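PDB 3ZH5: protein E, which acts as a multifunctional adhesin that binds host epithelial cells, vitronectin, laminin and plasminogen, aiding serum resistance and immune evasion. Local coordinates for residues A[11-16]-A[92-97]. Numbering follows the deposited sequence.
Sequences DVRSGY and WGQGLR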
ATOM      1  N   ASP A  11      -2.713 -14.375   9.731  1.00 56.57           N
ATOM      2  CA  ASP A  11      -1.364 -14.793   9.367  1.00 60.32           C
ATOM      3  C   ASP A  11      -0.829 -13.955   8.201  1.00 61.03           C
ATOM      4  O   ASP A  11      -1.501 -13.796   7.180  1.00 58.94           O
ATOM      5  CB  ASP A  11      -1.348 -16.271   8.999  1.00 69.53           C
ATOM      6  CG  ASP A  11      -1.615 -17.176  10.190  1.00 78.08           C
ATOM      7  OD1 ASP A  11      -1.452 -16.715  11.351  1.00 73.61           O
ATOM      8  OD2 ASP A  11      -1.974 -18.353   9.958  1.00 82.09           O
ATOM      9  N   VAL A  12       0.384 -13.432   8.362  1.00 50.49           N
ATOM     10  CA  VAL A  12       0.983 -12.537   7.376  1.00 55.93           C
ATOM     11  C   VAL A  12       1.841 -13.281   6.346  1.00 52.69           C
ATOM     12  O   VAL A  12       2.768 -14.023   6.692  1.00 52.58           O
ATOM     13  CB  VAL A  12       1.856 -11.486   8.091  1.00 54.98           C
ATOM     14  CG1 VAL A  12       2.415 -10.486   7.118  1.00 50.16           C
ATOM     15  CG2 VAL A  12       1.051 -10.810   9.193  1.00 47.01           C
ATOM     16  N   ARG A  13       1.510 -13.082   5.076  1.00 55.74           N
ATOM     17  CA  ARG A  13       2.313 -13.561   3.957  1.00 57.31           C
ATOM     18  C   ARG A  13       3.758 -13.059   4.040  1.00 52.96           C
ATOM     19  O   ARG A  13       4.023 -11.886   4.316  1.00 52.77           O
ATOM     20  CB  ARG A  13       1.654 -13.094   2.660  1.00 53.15           C
ATOM     21  CG  ARG A  13       2.434 -13.324   1.379  1.00 68.19           C
ATOM     22  CD  ARG A  13       2.225 -14.722   0.852  1.00 82.79           C
ATOM     23  NE  ARG A  13       0.815 -15.043   0.637  1.00 84.32           N
ATOM     24  CZ  ARG A  13       0.147 -14.809  -0.491  1.00 84.99           C
ATOM     25  NH1 ARG A  13       0.740 -14.231  -1.534  1.00 79.16           N
ATOM     26  NH2 ARG A  13      -1.129 -15.156  -0.573  1.00 88.07           N
ATOM     27  N   SER A  14       4.693 -13.964   3.803  1.00 55.63           N
ATOM     28  CA  SER A  14       6.112 -13.622   3.805  1.00 52.90           C
ATOM     29  C   SER A  14       6.417 -12.415   2.922  1.00 49.01           C
ATOM     30  O   SER A  14       5.964 -12.309   1.772  1.00 52.48           O
ATOM     31  CB  SER A  14       6.962 -14.850   3.404  1.00 54.82           C
ATOM     32  OG  SER A  14       7.856 -14.535   2.349  1.00 67.99           O
ATOM     33  N   GLY A  15       7.202 -11.503   3.482  1.00 49.34           N
ATOM     34  CA  GLY A  15       7.562 -10.266   2.839  1.00 47.67           C
ATOM     35  C   GLY A  15       6.623  -9.091   3.064  1.00 47.61           C
ATOM     36  O   GLY A  15       6.946  -7.970   2.686  1.00 45.88           O
ATOM     37  N   TYR A  16       5.456  -9.322   3.650  1.00 42.87           N
ATOM     38  CA  TYR A  16       4.521  -8.219   3.899  1.00 37.82           C
ATOM     39  C   TYR A  16       4.780  -7.705   5.304  1.00 36.07           C
ATOM     40  O   TYR A  16       4.950  -8.473   6.230  1.00 41.86           O
ATOM     41  CB  TYR A  16       3.071  -8.676   3.736  1.00 38.83           C
ATOM     42  CG  TYR A  16       2.723  -8.887   2.287  1.00 40.58           C
ATOM     43  CD1 TYR A  16       3.191  -9.999   1.598  1.00 60.26           C
ATOM     44  CD2 TYR A  16       1.949  -7.957   1.600  1.00 39.81           C
ATOM     45  CE1 TYR A  16       2.898 -10.184   0.251  1.00 65.21           C
ATOM     46  CE2 TYR A  16       1.653  -8.126   0.251  1.00 41.95           C
ATOM     47  CZ  TYR A  16       2.127  -9.243  -0.418  1.00 57.89           C
ATOM     48  OH  TYR A  16       1.835  -9.427  -1.753  1.00 54.69           O
ATOM     49  N   TRP A  92      -4.002  -9.968  -0.335  1.00 37.95           N
ATOM     50  CA  TRP A  92      -2.577  -9.799  -0.644  1.00 35.41           C
ATOM     51  C   TRP A  92      -2.320  -9.209  -2.049  1.00 36.53           C
ATOM     52  O   TRP A  92      -1.235  -9.349  -2.610  1.00 35.42           O
ATOM     53  CB  TRP A  92      -1.816 -11.124  -0.457  1.00 36.31           C
ATOM     54  CG  TRP A  92      -2.021 -11.754   0.927  1.00 43.98           C
ATOM     55  CD1 TRP A  92      -2.602 -12.949   1.196  1.00 41.41           C
ATOM     56  CD2 TRP A  92      -1.645 -11.195   2.192  1.00 39.11           C
ATOM     57  NE1 TRP A  92      -2.608 -13.184   2.562  1.00 42.53           N
ATOM     58  CE2 TRP A  92      -2.030 -12.115   3.191  1.00 43.38           C
ATOM     59  CE3 TRP A  92      -1.015 -10.003   2.576  1.00 39.99           C
ATOM     60  CZ2 TRP A  92      -1.817 -11.881   4.568  1.00 43.74           C
ATOM     61  CZ3 TRP A  92      -0.795  -9.771   3.948  1.00 44.55           C
ATOM     62  CH2 TRP A  92      -1.208 -10.707   4.925  1.00 39.89           C
ATOM     63  N   GLY A  93      -3.310  -8.497  -2.576  1.00 31.33           N
ATOM     64  CA  GLY A  93      -3.162  -7.798  -3.830  1.00 30.29           C
ATOM     65  C   GLY A  93      -2.832  -8.735  -4.998  1.00 48.07           C
ATOM     66  O   GLY A  93      -1.930  -8.442  -5.770  1.00 48.72           O
ATOM     67  N   GLN A  94      -3.573  -9.837  -5.114  1.00 51.73           N
ATOM     68  CA  GLN A  94      -3.333 -10.878  -6.116  1.00 54.42           C
ATOM     69  C   GLN A  94      -4.675 -11.246  -6.705  1.00 54.32           C
ATOM     70  O   GLN A  94      -5.710 -11.015  -6.070  1.00 52.85           O
ATOM     71  CB  GLN A  94      -2.787 -12.165  -5.470  1.00 60.01           C
ATOM     72  CG  GLN A  94      -1.643 -11.994  -4.492  1.00 66.56           C
ATOM     73  CD  GLN A  94      -0.328 -11.720  -5.169  1.00 74.53           C
ATOM     74  OE1 GLN A  94      -0.154 -12.003  -6.356  1.00 80.72           O
ATOM     75  NE2 GLN A  94       0.610 -11.150  -4.424  1.00 73.79           N
ATOM     76  N   GLY A  95      -4.647 -11.867  -7.883  1.00 51.45           N
ATOM     77  CA  GLY A  95      -5.831 -12.453  -8.488  1.00 52.58           C
ATOM     78  C   GLY A  95      -6.402 -11.594  -9.596  1.00 53.83           C
ATOM     79  O   GLY A  95      -5.664 -10.896 -10.298  1.00 47.27           O
ATOM     80  N   LEU A  96      -7.721 -11.636  -9.760  1.00 54.30           N
ATOM     81  CA  LEU A  96      -8.358 -10.900 -10.847  1.00 52.07           C
ATOM     82  C   LEU A  96      -8.411  -9.429 -10.496  1.00 52.34           C
ATOM     83  O   LEU A  96      -8.866  -9.051  -9.411  1.00 50.75           O
ATOM     84  CB  LEU A  96      -9.773 -11.415 -11.124  1.00 59.92           C
ATOM     85  CG  LEU A  96     -10.451 -10.721 -12.317  1.00 69.29           C
ATOM     86  CD1 LEU A  96      -9.804 -11.144 -13.640  1.00 69.42           C
ATOM     87  CD2 LEU A  96     -11.951 -10.987 -12.353  1.00 72.48           C
ATOM     88  N   ARG A  97      -7.977  -8.601 -11.440  1.00 49.09           N
ATOM     89  CA  ARG A  97      -7.707  -7.199 -11.176  1.00 45.08           C
ATOM     90  C   ARG A  97      -8.741  -6.260 -11.798  1.00 51.93           C
ATOM     91  O   ARG A  97      -9.283  -6.535 -12.866  1.00 59.11           O
ATOM     92  CB  ARG A  97      -6.334  -6.864 -11.762  1.00 43.25           C
ATOM     93  CG  ARG A  97      -5.890  -5.432 -11.489  1.00 42.19           C
ATOM     94  CD  ARG A  97      -4.622  -5.088 -12.221  1.00 44.37           C
ATOM     95  NE  ARG A  97      -4.862  -4.939 -13.650  1.00 50.27           N
ATOM     96  CZ  ARG A  97      -5.448  -3.883 -14.204  1.00 55.22           C
ATOM     97  NH1 ARG A  97      -5.851  -2.879 -13.436  1.00 55.96           N
ATOM     98  NH2 ARG A  97      -5.628  -3.830 -15.528  1.00 58.81           N
TER
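W92, in the loop after strand 79-88, meets R13 and Y16, the two end residues of a type II beta turn leading into strand 16-19 of the antiparallel sheet. Its indole illustrates how one flat ring can offer a face to an aliphatic chain and an edge to another aromatic ring. Over one face lies R13, whose CB forms a CH-pi contact 3.9 Å from the centroid of the six-membered ring and 13° off its normal. R13 CG is anti to the backbone N (chi1 172°), and bends at chi2 and chi3 then bring the guanidinium past the CG–CD1 rim of the indole, NH2 standing 3.2 Å from W92 CD1, the two planes 48° apart. Towards Y16 the indole presents an edge instead: W92 CE3 sits above the phenol face, offset toward the rim, in an edge-to-face pair with centroids 5.0 Å apart. At the indole edge, near its plane, the backbone D11 O lies 3.3 Å from W92 CZ2. Y26 of strand 25-34 is a further edge-to-face partner, and the buried indole thus ties its loop to both segment 11-16 and that strand. Beyond the rings, Q94 bends back at chi2, and its NE2 gives weak hydrogen bonds to W92 O, 3.2 Å away, and to Y16 OH, 3.4 Å from NE2.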